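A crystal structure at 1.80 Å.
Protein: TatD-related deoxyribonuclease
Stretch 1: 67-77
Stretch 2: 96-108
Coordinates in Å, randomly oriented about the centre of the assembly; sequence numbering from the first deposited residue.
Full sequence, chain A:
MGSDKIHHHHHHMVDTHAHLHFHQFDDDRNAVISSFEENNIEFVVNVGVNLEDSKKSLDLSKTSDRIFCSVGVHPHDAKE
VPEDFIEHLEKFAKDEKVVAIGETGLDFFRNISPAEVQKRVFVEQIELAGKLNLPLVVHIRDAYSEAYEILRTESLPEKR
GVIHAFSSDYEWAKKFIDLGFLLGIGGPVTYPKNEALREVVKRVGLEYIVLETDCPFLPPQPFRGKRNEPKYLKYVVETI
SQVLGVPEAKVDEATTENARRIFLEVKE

Stretch 1 67-77: IFCSVGVHPHD
Stretch 2 96-108: EKVVAIGETGLDF

Residues 67-71 form a strand that runs parallel to the strand beginning at V98. The two axes cross at -27° and approach to 4.3 Å. C69 pairs with V98 and V71 with I101, at CA-CA distances of 4.5 and 5.1 Å. Together the stretches bury 895 Å², both sides summed.

I67 (phi/psi -118/128, rotamer m,t) contributes its carbonyl. K97 is m,m,t,t, and its NZ donates to I67 O at 2.7 Å.

F68 (-116/167) has chi1 -66° and chi2 86°. Its CD2 packs on V99 CG1 at 3.8 Å. K97 NZ lies 5.1 Å from the centroid of the F68 ring, nearly along the ring normal, at most a weak attraction.

C69 (-124/151, chi1 t) bonds through both its N and its O to the residues flanking V98, K97 and V99, as in parallel pairing. C69 N donates to K97 O at 2.8 Å, and V99 N donates to C69 O at 2.8 Å. C69 SG meets V98 CG2 at 4.3 Å; V98 (-82/117) is t.

S70 (-127/133, chi1 t) points to the other face of the sheet, as does A100 (-167/167). V99 between V98 and A100 has phi/psi -116/4, away from regular strand values. S70 OG donates to G102 O at 2.8 Å, so a side chain supplements the backbone ladder.

V71 (-119/142, m) shares its face with C69, V98 and I101. V71 CG1 lies 4.1 Å from V98 CG2, and V71 CG2 lies 3.9 Å from I101 CD1. I101 (-116/125) is m,m. V71 N donates to A100 O at 3.3 Å, and G102 N donates to V71 O at 2.8 Å.

G72 (175/-175) lies against G102 (150/173), CA to CA 4.2 Å. An ideal CB on G72 would clash with G102 C at 2.8 Å. The peptide between G102 and E103 is cis, and the chain turns a corner at E103 (-66/133).

V73 (-127/120, t) points away. H74 (-66/150, chi1 t, chi2 -73°) also starts away, but its CD2 reaches 3.5 Å from E103 OE2. H74 ND1 accepts from H76 N at 2.9 Å.

P75 (-58/-30, C-gamma endo) points toward the second stretch. Its CB is 3.4 Å from G105 O, and its CG is 4.0 Å from D107 CB. D107 (-134/98) has chi1 t.

H76 (-60/-36) has chi1 -69° and chi2 -6°. A water lies 3.0 Å from H76 ND1 and donates weakly to D107 O at 3.4 Å, bridging the stretches. D77 (-88/9, chi1 m) makes no contact across.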

# COMPACT_ATOMS: atom_id res chain seq x y z
N ILE A 67 4.83 11.92 6.65
CA ILE A 67 3.62 11.17 6.34
C ILE A 67 2.89 11.79 5.15
O ILE A 67 2.67 13.01 5.12
CB ILE A 67 2.66 11.17 7.54
CG1 ILE A 67 3.34 10.51 8.76
CG2 ILE A 67 1.41 10.36 7.19
CD1 ILE A 67 2.48 10.63 10.03
N PHE A 68 2.57 10.95 4.16
CA PHE A 68 1.85 11.38 2.97
C PHE A 68 0.56 10.59 3.08
O PHE A 68 0.50 9.60 3.84
CB PHE A 68 2.62 11.09 1.69
CG PHE A 68 3.87 11.91 1.60
CD1 PHE A 68 5.05 11.45 2.19
CD2 PHE A 68 3.83 13.18 1.04
CE1 PHE A 68 6.20 12.27 2.23
CE2 PHE A 68 4.96 14.01 1.07
CZ PHE A 68 6.15 13.55 1.67
N CYS A 69 -0.43 10.96 2.29
CA CYS A 69 -1.73 10.30 2.34
C CYS A 69 -2.32 9.68 1.06
O CYS A 69 -2.01 10.12 -0.04
CB CYS A 69 -2.70 11.40 2.83
SG CYS A 69 -4.43 11.01 3.12
N SER A 70 -3.13 8.63 1.23
CA SER A 70 -3.79 7.97 0.11
C SER A 70 -5.25 8.01 0.57
O SER A 70 -5.54 7.66 1.72
CB SER A 70 -3.38 6.51 -0.08
OG SER A 70 -4.00 5.99 -1.24
N VAL A 71 -6.16 8.43 -0.31
CA VAL A 71 -7.57 8.48 0.06
C VAL A 71 -8.36 7.55 -0.84
O VAL A 71 -8.06 7.43 -2.05
CB VAL A 71 -8.15 9.92 -0.04
CG1 VAL A 71 -7.38 10.86 0.89
CG2 VAL A 71 -8.08 10.46 -1.50
N GLY A 72 -9.35 6.89 -0.26
CA GLY A 72 -10.16 5.97 -1.03
C GLY A 72 -11.16 5.21 -0.18
O GLY A 72 -11.33 5.46 1.02
N VAL A 73 -11.84 4.29 -0.85
CA VAL A 73 -12.85 3.47 -0.23
C VAL A 73 -12.53 2.02 -0.52
O VAL A 73 -12.50 1.58 -1.68
CB VAL A 73 -14.26 3.81 -0.78
CG1 VAL A 73 -15.31 2.95 -0.10
CG2 VAL A 73 -14.57 5.28 -0.52
N HIS A 74 -12.32 1.30 0.56
CA HIS A 74 -11.98 -0.13 0.56
C HIS A 74 -13.17 -0.94 0.01
O HIS A 74 -14.32 -0.55 0.17
CB HIS A 74 -11.65 -0.50 2.02
CG HIS A 74 -11.10 -1.88 2.23
ND1 HIS A 74 -11.88 -3.02 2.13
CD2 HIS A 74 -9.87 -2.30 2.62
CE1 HIS A 74 -11.15 -4.08 2.44
NE2 HIS A 74 -9.93 -3.67 2.75
N PRO A 75 -12.90 -2.08 -0.62
CA PRO A 75 -14.04 -2.84 -1.15
C PRO A 75 -15.07 -3.24 -0.08
O PRO A 75 -16.27 -3.34 -0.37
CB PRO A 75 -13.39 -4.05 -1.85
CG PRO A 75 -12.02 -4.16 -1.23
CD PRO A 75 -11.61 -2.69 -1.02
N HIS A 76 -14.63 -3.45 1.16
CA HIS A 76 -15.58 -3.83 2.19
C HIS A 76 -16.62 -2.73 2.35
O HIS A 76 -17.80 -3.01 2.55
CB HIS A 76 -14.88 -4.08 3.55
CG HIS A 76 -14.01 -5.30 3.58
ND1 HIS A 76 -13.82 -6.28 2.66
CD2 HIS A 76 -13.21 -5.62 4.66
CE1 HIS A 76 -12.91 -7.16 3.20
NE2 HIS A 76 -12.56 -6.73 4.40
N ASP A 77 -16.18 -1.48 2.21
CA ASP A 77 -17.06 -0.34 2.35
C ASP A 77 -17.76 0.08 1.05
O ASP A 77 -18.42 1.12 1.02
CB ASP A 77 -16.25 0.88 2.89
CG ASP A 77 -15.35 0.56 4.13
OD1 ASP A 77 -14.36 -0.23 4.02
OD2 ASP A 77 -15.59 1.13 5.22
N GLU A 96 -1.94 18.81 -1.20
CA GLU A 96 -0.68 18.27 -1.71
C GLU A 96 -0.17 17.03 -0.97
O GLU A 96 0.66 16.29 -1.49
CB GLU A 96 0.42 19.34 -1.68
CG GLU A 96 0.64 19.96 -0.32
N LYS A 97 -0.67 16.82 0.24
CA LYS A 97 -0.24 15.67 1.03
C LYS A 97 -0.80 14.36 0.46
O LYS A 97 -0.32 13.28 0.80
CB LYS A 97 -0.70 15.84 2.48
CG LYS A 97 0.20 16.71 3.32
CD LYS A 97 1.49 15.96 3.62
CE LYS A 97 2.22 16.60 4.78
NZ LYS A 97 3.20 15.66 5.35
N VAL A 98 -1.84 14.46 -0.39
CA VAL A 98 -2.45 13.26 -1.00
C VAL A 98 -1.61 12.85 -2.21
O VAL A 98 -1.50 13.60 -3.21
CB VAL A 98 -3.90 13.51 -1.40
CG1 VAL A 98 -4.45 12.30 -2.16
CG2 VAL A 98 -4.73 13.75 -0.15
N VAL A 99 -1.03 11.65 -2.13
CA VAL A 99 -0.17 11.16 -3.20
C VAL A 99 -0.68 9.92 -3.92
O VAL A 99 -0.02 9.39 -4.81
CB VAL A 99 1.23 10.82 -2.62
CG1 VAL A 99 1.86 12.07 -1.99
CG2 VAL A 99 1.09 9.77 -1.50
N ALA A 100 -1.88 9.47 -3.56
CA ALA A 100 -2.39 8.29 -4.21
C ALA A 100 -3.87 8.15 -3.90
O ALA A 100 -4.39 8.85 -3.04
CB ALA A 100 -1.65 7.04 -3.67
N ILE A 101 -4.51 7.26 -4.64
CA ILE A 101 -5.92 6.96 -4.49
C ILE A 101 -5.94 5.49 -4.06
O ILE A 101 -5.36 4.62 -4.74
CB ILE A 101 -6.74 7.09 -5.83
CG1 ILE A 101 -6.84 8.56 -6.26
CG2 ILE A 101 -8.19 6.55 -5.61
CD1 ILE A 101 -7.56 9.46 -5.27
N GLY A 102 -6.59 5.24 -2.92
CA GLY A 102 -6.70 3.90 -2.36
C GLY A 102 -6.80 4.09 -0.85
O GLY A 102 -6.55 5.19 -0.36
N GLU A 103 -7.05 3.04 -0.09
CA GLU A 103 -7.24 1.67 -0.57
C GLU A 103 -8.47 1.42 -1.43
O GLU A 103 -9.57 1.90 -1.13
CB GLU A 103 -7.26 0.75 0.67
CG GLU A 103 -6.64 -0.60 0.42
CD GLU A 103 -6.35 -1.36 1.71
OE1 GLU A 103 -5.95 -0.75 2.73
OE2 GLU A 103 -6.52 -2.60 1.68
N THR A 104 -8.27 0.74 -2.55
CA THR A 104 -9.38 0.42 -3.45
C THR A 104 -9.06 -0.92 -4.10
O THR A 104 -7.90 -1.30 -4.23
CB THR A 104 -9.59 1.53 -4.54
OG1 THR A 104 -10.72 1.18 -5.35
CG2 THR A 104 -8.37 1.68 -5.41
N GLY A 105 -10.09 -1.68 -4.47
CA GLY A 105 -9.82 -2.96 -5.09
C GLY A 105 -10.98 -3.91 -4.93
O GLY A 105 -12.13 -3.47 -4.90
N LEU A 106 -10.65 -5.19 -4.82
CA LEU A 106 -11.65 -6.24 -4.67
C LEU A 106 -11.25 -7.25 -3.62
O LEU A 106 -10.07 -7.63 -3.52
CB LEU A 106 -11.77 -7.02 -5.99
CG LEU A 106 -12.05 -6.29 -7.29
CD1 LEU A 106 -12.01 -7.29 -8.46
CD2 LEU A 106 -13.41 -5.60 -7.18
N ASP A 107 -12.22 -7.70 -2.83
CA ASP A 107 -11.97 -8.69 -1.80
C ASP A 107 -13.11 -9.71 -1.94
O ASP A 107 -14.23 -9.47 -1.48
CB ASP A 107 -11.98 -8.10 -0.38
CG ASP A 107 -11.76 -9.18 0.69
OD1 ASP A 107 -12.00 -10.37 0.40
OD2 ASP A 107 -11.35 -8.86 1.82
N PHE A 108 -12.84 -10.81 -2.63
CA PHE A 108 -13.86 -11.84 -2.82
C PHE A 108 -13.71 -12.95 -1.79
O PHE A 108 -14.29 -14.04 -1.92
CB PHE A 108 -13.79 -12.41 -4.25
CG PHE A 108 -14.20 -11.43 -5.30
CD1 PHE A 108 -14.74 -10.20 -4.95
CD2 PHE A 108 -14.06 -11.74 -6.65
CE1 PHE A 108 -15.13 -9.29 -5.92
CE2 PHE A 108 -14.46 -10.82 -7.64
CZ PHE A 108 -14.99 -9.60 -7.28
O HOH W 1 -15.80 -7.32 0.70